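Local coordinates for aldehyde dehydrogenase (Anabaena variabilis, PDB 4H7N), which probably oxidises aldehydes to carboxylic acids with NAD+ as the electron acceptor, as other members of the aldehyde dehydrogenase family do, at residues M144-A156 and S443-R455. Numbering follows the deposited sequence.
Sequences MIDTIPALLAGCA and SRVGAAGLKRFLR
Asp146 is clamped between Arg444 and Arg452 in a salt-bridge network that ties the segment 144-156, in the Rossmann-like coenzyme domain of the aldehyde dehydrogenase fold, to the loop before helix 448-451 and the turn ahead of strand 454-462. Arg444 grips the Asp146 carboxylate side-on, NE to OD1 at 3.0 Å and NH2 to OD2 at 2.8 Å, both from the syn side but tilted out of the carboxylate plane, with the two planes 51° apart. Arg452 comes end-on, sending NH1 and NH2 to OD1 alone, which thus accepts three N-H groups; its NE and NH2 also hold Gly449 O. The bend in Arg444 at chi3 (59°) turns its guanidinium so that Ile145 CG2 lies over one face, 3.6 Å from Arg444 CZ. An asparagine at Asp146 would probably remove the negative charge the two arginines share, leaving OD1 a poorer acceptor for three N-H groups, with Arg444 lying close to the predicted active-site Glu232. Farther along, Phe453 is sandwiched, Arg452 CG covering one ring face. Leu450 reaches Pro149, its CD1 3.8 Å from Pro149 CB, while Ala153 CB touches Leu454 CD2. Over the opposite face of Phe453, Ala150 CB sits 3.7 Å from the ring centroid, just 7° off the normal, a CH-pi contact.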
loop_
_atom_site.group_PDB
_atom_site.type_symbol
_atom_site.label_atom_id
_atom_site.label_comp_id
_atom_site.label_asym_id
_atom_site.label_seq_id
_atom_site.Cartn_x
_atom_site.Cartn_y
_atom_site.Cartn_z
HETATM N N MSE A 144 -12.278 9.143 -13.255
HETATM C CA MSE A 144 -11.838 10.361 -12.604
HETATM C C MSE A 144 -11.667 10.255 -11.115
HETATM O O MSE A 144 -11.083 11.135 -10.508
HETATM C CB MSE A 144 -12.880 11.456 -12.898
HETATM C CG MSE A 144 -12.844 11.883 -14.366
HETATM SE SE MSE A 144 -11.174 12.798 -14.869
HETATM C CE MSE A 144 -10.475 11.544 -16.103
ATOM N N ILE A 145 -12.200 9.207 -10.507
ATOM C CA ILE A 145 -12.167 9.054 -9.071
ATOM C C ILE A 145 -10.763 9.033 -8.499
ATOM O O ILE A 145 -10.547 9.602 -7.454
ATOM C CB ILE A 145 -12.999 7.803 -8.613
ATOM C CG1 ILE A 145 -13.298 7.876 -7.119
ATOM C CG2 ILE A 145 -12.337 6.476 -8.964
ATOM C CD1 ILE A 145 -14.295 6.834 -6.639
ATOM N N ASP A 146 -9.800 8.377 -9.166
ATOM C CA ASP A 146 -8.417 8.400 -8.732
ATOM C C ASP A 146 -7.661 9.574 -9.398
ATOM O O ASP A 146 -6.810 10.200 -8.821
ATOM C CB ASP A 146 -7.732 7.059 -9.066
ATOM C CG ASP A 146 -8.363 5.841 -8.309
ATOM O OD1 ASP A 146 -8.514 5.889 -7.078
ATOM O OD2 ASP A 146 -8.696 4.858 -8.972
ATOM N N THR A 147 -8.014 9.884 -10.629
ATOM C CA THR A 147 -7.278 10.874 -11.426
ATOM C C THR A 147 -7.219 12.224 -10.739
ATOM O O THR A 147 -6.164 12.892 -10.694
ATOM C CB THR A 147 -7.924 10.981 -12.828
ATOM O OG1 THR A 147 -7.893 9.706 -13.486
ATOM C CG2 THR A 147 -7.251 12.024 -13.727
ATOM N N ILE A 148 -8.363 12.669 -10.220
ATOM C CA ILE A 148 -8.456 14.028 -9.670
ATOM C C ILE A 148 -7.548 14.203 -8.447
ATOM O O ILE A 148 -6.799 15.130 -8.419
ATOM C CB ILE A 148 -9.907 14.439 -9.349
ATOM C CG1 ILE A 148 -10.744 14.536 -10.629
ATOM C CG2 ILE A 148 -9.921 15.730 -8.517
ATOM C CD1 ILE A 148 -10.290 15.594 -11.614
ATOM N N PRO A 149 -7.633 13.327 -7.423
ATOM C CA PRO A 149 -6.692 13.545 -6.315
ATOM C C PRO A 149 -5.239 13.357 -6.724
ATOM O O PRO A 149 -4.363 14.087 -6.265
ATOM C CB PRO A 149 -7.135 12.507 -5.251
ATOM C CG PRO A 149 -8.068 11.538 -5.943
ATOM C CD PRO A 149 -8.635 12.301 -7.113
ATOM N N ALA A 150 -4.958 12.430 -7.626
ATOM C CA ALA A 150 -3.588 12.293 -8.081
ATOM C C ALA A 150 -3.075 13.583 -8.745
ATOM O O ALA A 150 -1.938 13.991 -8.501
ATOM C CB ALA A 150 -3.475 11.140 -9.037
ATOM N N LEU A 151 -3.915 14.240 -9.574
ATOM C CA LEU A 151 -3.491 15.471 -10.187
ATOM C C LEU A 151 -3.210 16.543 -9.144
ATOM O O LEU A 151 -2.228 17.249 -9.266
ATOM C CB LEU A 151 -4.528 16.025 -11.182
ATOM C CG LEU A 151 -4.592 15.212 -12.484
ATOM C CD1 LEU A 151 -5.859 15.570 -13.240
ATOM C CD2 LEU A 151 -3.415 15.490 -13.380
ATOM N N LEU A 152 -4.060 16.662 -8.144
ATOM C CA LEU A 152 -3.884 17.682 -7.133
ATOM C C LEU A 152 -2.656 17.439 -6.280
ATOM O O LEU A 152 -2.061 18.378 -5.738
ATOM C CB LEU A 152 -5.152 17.801 -6.285
ATOM C CG LEU A 152 -6.285 18.503 -7.067
ATOM C CD1 LEU A 152 -7.669 18.301 -6.458
ATOM C CD2 LEU A 152 -6.026 19.994 -7.215
ATOM N N ALA A 153 -2.285 16.180 -6.149
ATOM C CA ALA A 153 -1.081 15.792 -5.440
ATOM C C ALA A 153 0.165 16.273 -6.167
ATOM O O ALA A 153 1.237 16.333 -5.562
ATOM C CB ALA A 153 -0.992 14.280 -5.276
ATOM N N GLY A 154 0.029 16.611 -7.442
ATOM C CA GLY A 154 1.166 16.973 -8.244
ATOM C C GLY A 154 1.656 15.903 -9.214
ATOM O O GLY A 154 2.669 16.086 -9.822
ATOM N N CYS A 155 0.884 14.847 -9.409
ATOM C CA CYS A 155 1.189 13.807 -10.376
ATOM C C CYS A 155 0.692 14.187 -11.756
ATOM O O CYS A 155 -0.312 14.833 -11.890
ATOM C CB CYS A 155 0.432 12.531 -10.008
ATOM S SG CYS A 155 0.629 11.905 -8.300
ATOM N N ALA A 156 1.365 13.699 -12.789
ATOM C CA ALA A 156 0.740 13.530 -14.090
ATOM C C ALA A 156 0.022 12.178 -14.148
ATOM O O ALA A 156 0.364 11.212 -13.408
ATOM C CB ALA A 156 1.778 13.630 -15.197
ATOM N N SER A 443 -7.305 2.962 0.797
ATOM C CA SER A 443 -8.613 3.594 0.614
ATOM C C SER A 443 -8.478 4.720 -0.405
ATOM O O SER A 443 -7.447 5.400 -0.418
ATOM C CB SER A 443 -9.106 4.165 1.959
ATOM O OG SER A 443 -10.438 4.585 1.784
ATOM N N ARG A 444 -9.491 4.904 -1.243
ATOM C CA ARG A 444 -9.529 6.053 -2.181
ATOM C C ARG A 444 -10.396 7.144 -1.639
ATOM O O ARG A 444 -10.628 8.144 -2.287
ATOM C CB ARG A 444 -9.967 5.657 -3.596
ATOM C CG ARG A 444 -11.300 5.008 -3.705
ATOM C CD ARG A 444 -11.809 5.070 -5.123
ATOM N NE ARG A 444 -10.976 4.440 -6.151
ATOM C CZ ARG A 444 -11.418 3.533 -7.026
ATOM N NH1 ARG A 444 -12.666 3.087 -6.976
ATOM N NH2 ARG A 444 -10.627 3.072 -7.977
ATOM N N VAL A 445 -10.823 6.985 -0.401
ATOM C CA VAL A 445 -11.720 7.927 0.223
ATOM C C VAL A 445 -10.956 8.718 1.258
ATOM O O VAL A 445 -10.064 8.214 1.927
ATOM C CB VAL A 445 -12.977 7.201 0.778
ATOM C CG1 VAL A 445 -13.662 8.026 1.855
ATOM C CG2 VAL A 445 -13.946 6.913 -0.377
ATOM N N GLY A 446 -11.264 9.996 1.320
ATOM C CA GLY A 446 -10.717 10.879 2.338
ATOM C C GLY A 446 -9.282 11.253 2.131
ATOM O O GLY A 446 -8.775 11.208 1.031
ATOM N N ALA A 447 -8.636 11.627 3.221
ATOM C CA ALA A 447 -7.209 11.891 3.259
ATOM C C ALA A 447 -6.436 10.850 2.518
ATOM O O ALA A 447 -5.821 11.169 1.536
ATOM C CB ALA A 447 -6.704 11.960 4.697
ATOM N N ALA A 448 -6.455 9.611 3.010
ATOM C CA ALA A 448 -5.619 8.520 2.465
ATOM C C ALA A 448 -5.776 8.327 0.959
ATOM O O ALA A 448 -4.861 7.873 0.289
ATOM C CB ALA A 448 -5.922 7.218 3.191
ATOM N N GLY A 449 -6.933 8.719 0.429
ATOM C CA GLY A 449 -7.214 8.711 -0.968
ATOM C C GLY A 449 -6.367 9.685 -1.795
ATOM O O GLY A 449 -6.228 9.500 -3.024
ATOM N N LEU A 450 -5.811 10.719 -1.150
ATOM C CA LEU A 450 -4.894 11.583 -1.836
ATOM C C LEU A 450 -3.481 11.216 -1.447
ATOM O O LEU A 450 -2.601 11.217 -2.260
ATOM C CB LEU A 450 -5.183 13.046 -1.552
ATOM C CG LEU A 450 -4.340 13.908 -2.466
ATOM C CD1 LEU A 450 -5.203 14.947 -3.082
ATOM C CD2 LEU A 450 -3.216 14.499 -1.653
ATOM N N LYS A 451 -3.271 10.861 -0.184
ATOM C CA LYS A 451 -1.935 10.580 0.275
ATOM C C LYS A 451 -1.294 9.345 -0.306
ATOM O O LYS A 451 -0.083 9.248 -0.411
ATOM C CB LYS A 451 -1.927 10.566 1.787
ATOM C CG LYS A 451 -2.221 11.961 2.337
ATOM C CD LYS A 451 -2.142 12.018 3.861
ATOM C CE LYS A 451 -0.750 12.448 4.317
ATOM N NZ LYS A 451 -0.493 13.861 3.914
ATOM N N ARG A 452 -2.080 8.407 -0.781
ATOM C CA ARG A 452 -1.480 7.313 -1.491
ATOM C C ARG A 452 -0.592 7.718 -2.679
ATOM O O ARG A 452 0.274 6.923 -3.100
ATOM C CB ARG A 452 -2.532 6.274 -1.838
ATOM C CG ARG A 452 -3.438 6.634 -2.931
ATOM C CD ARG A 452 -4.708 5.733 -2.932
ATOM N NE ARG A 452 -5.722 6.599 -3.504
ATOM C CZ ARG A 452 -6.534 6.344 -4.534
ATOM N NH1 ARG A 452 -6.530 5.188 -5.165
ATOM N NH2 ARG A 452 -7.404 7.275 -4.901
ATOM N N PHE A 453 -0.813 8.911 -3.242
ATOM C CA PHE A 453 -0.076 9.361 -4.435
ATOM C C PHE A 453 1.209 10.150 -4.121
ATOM O O PHE A 453 1.817 10.691 -5.026
ATOM C CB PHE A 453 -0.990 10.230 -5.319
ATOM C CG PHE A 453 -2.157 9.470 -5.879
ATOM C CD1 PHE A 453 -1.950 8.330 -6.606
ATOM C CD2 PHE A 453 -3.434 9.819 -5.549
ATOM C CE1 PHE A 453 -3.025 7.587 -7.122
ATOM C CE2 PHE A 453 -4.507 9.065 -5.986
ATOM C CZ PHE A 453 -4.309 7.967 -6.785
ATOM N N LEU A 454 1.570 10.206 -2.847
ATOM C CA LEU A 454 2.691 11.000 -2.316
ATOM C C LEU A 454 3.622 10.124 -1.544
ATOM O O LEU A 454 3.163 9.180 -0.855
ATOM C CB LEU A 454 2.148 12.073 -1.357
ATOM C CG LEU A 454 1.262 13.116 -2.088
ATOM C CD1 LEU A 454 0.392 13.771 -1.046
ATOM C CD2 LEU A 454 2.122 14.159 -2.785
ATOM N N ARG A 455 4.919 10.347 -1.704
ATOM C CA ARG A 455 5.872 9.704 -0.837
ATOM C C ARG A 455 6.227 10.729 0.237
ATOM O O ARG A 455 6.477 11.885 -0.056
ATOM C CB ARG A 455 7.128 9.320 -1.581
ATOM C CG ARG A 455 6.956 8.156 -2.510
ATOM C CD ARG A 455 8.355 7.725 -2.929
ATOM N NE ARG A 455 8.405 6.532 -3.792
ATOM C CZ ARG A 455 8.360 6.547 -5.118
ATOM N NH1 ARG A 455 8.460 5.391 -5.778
ATOM N NH2 ARG A 455 8.198 7.691 -5.782
#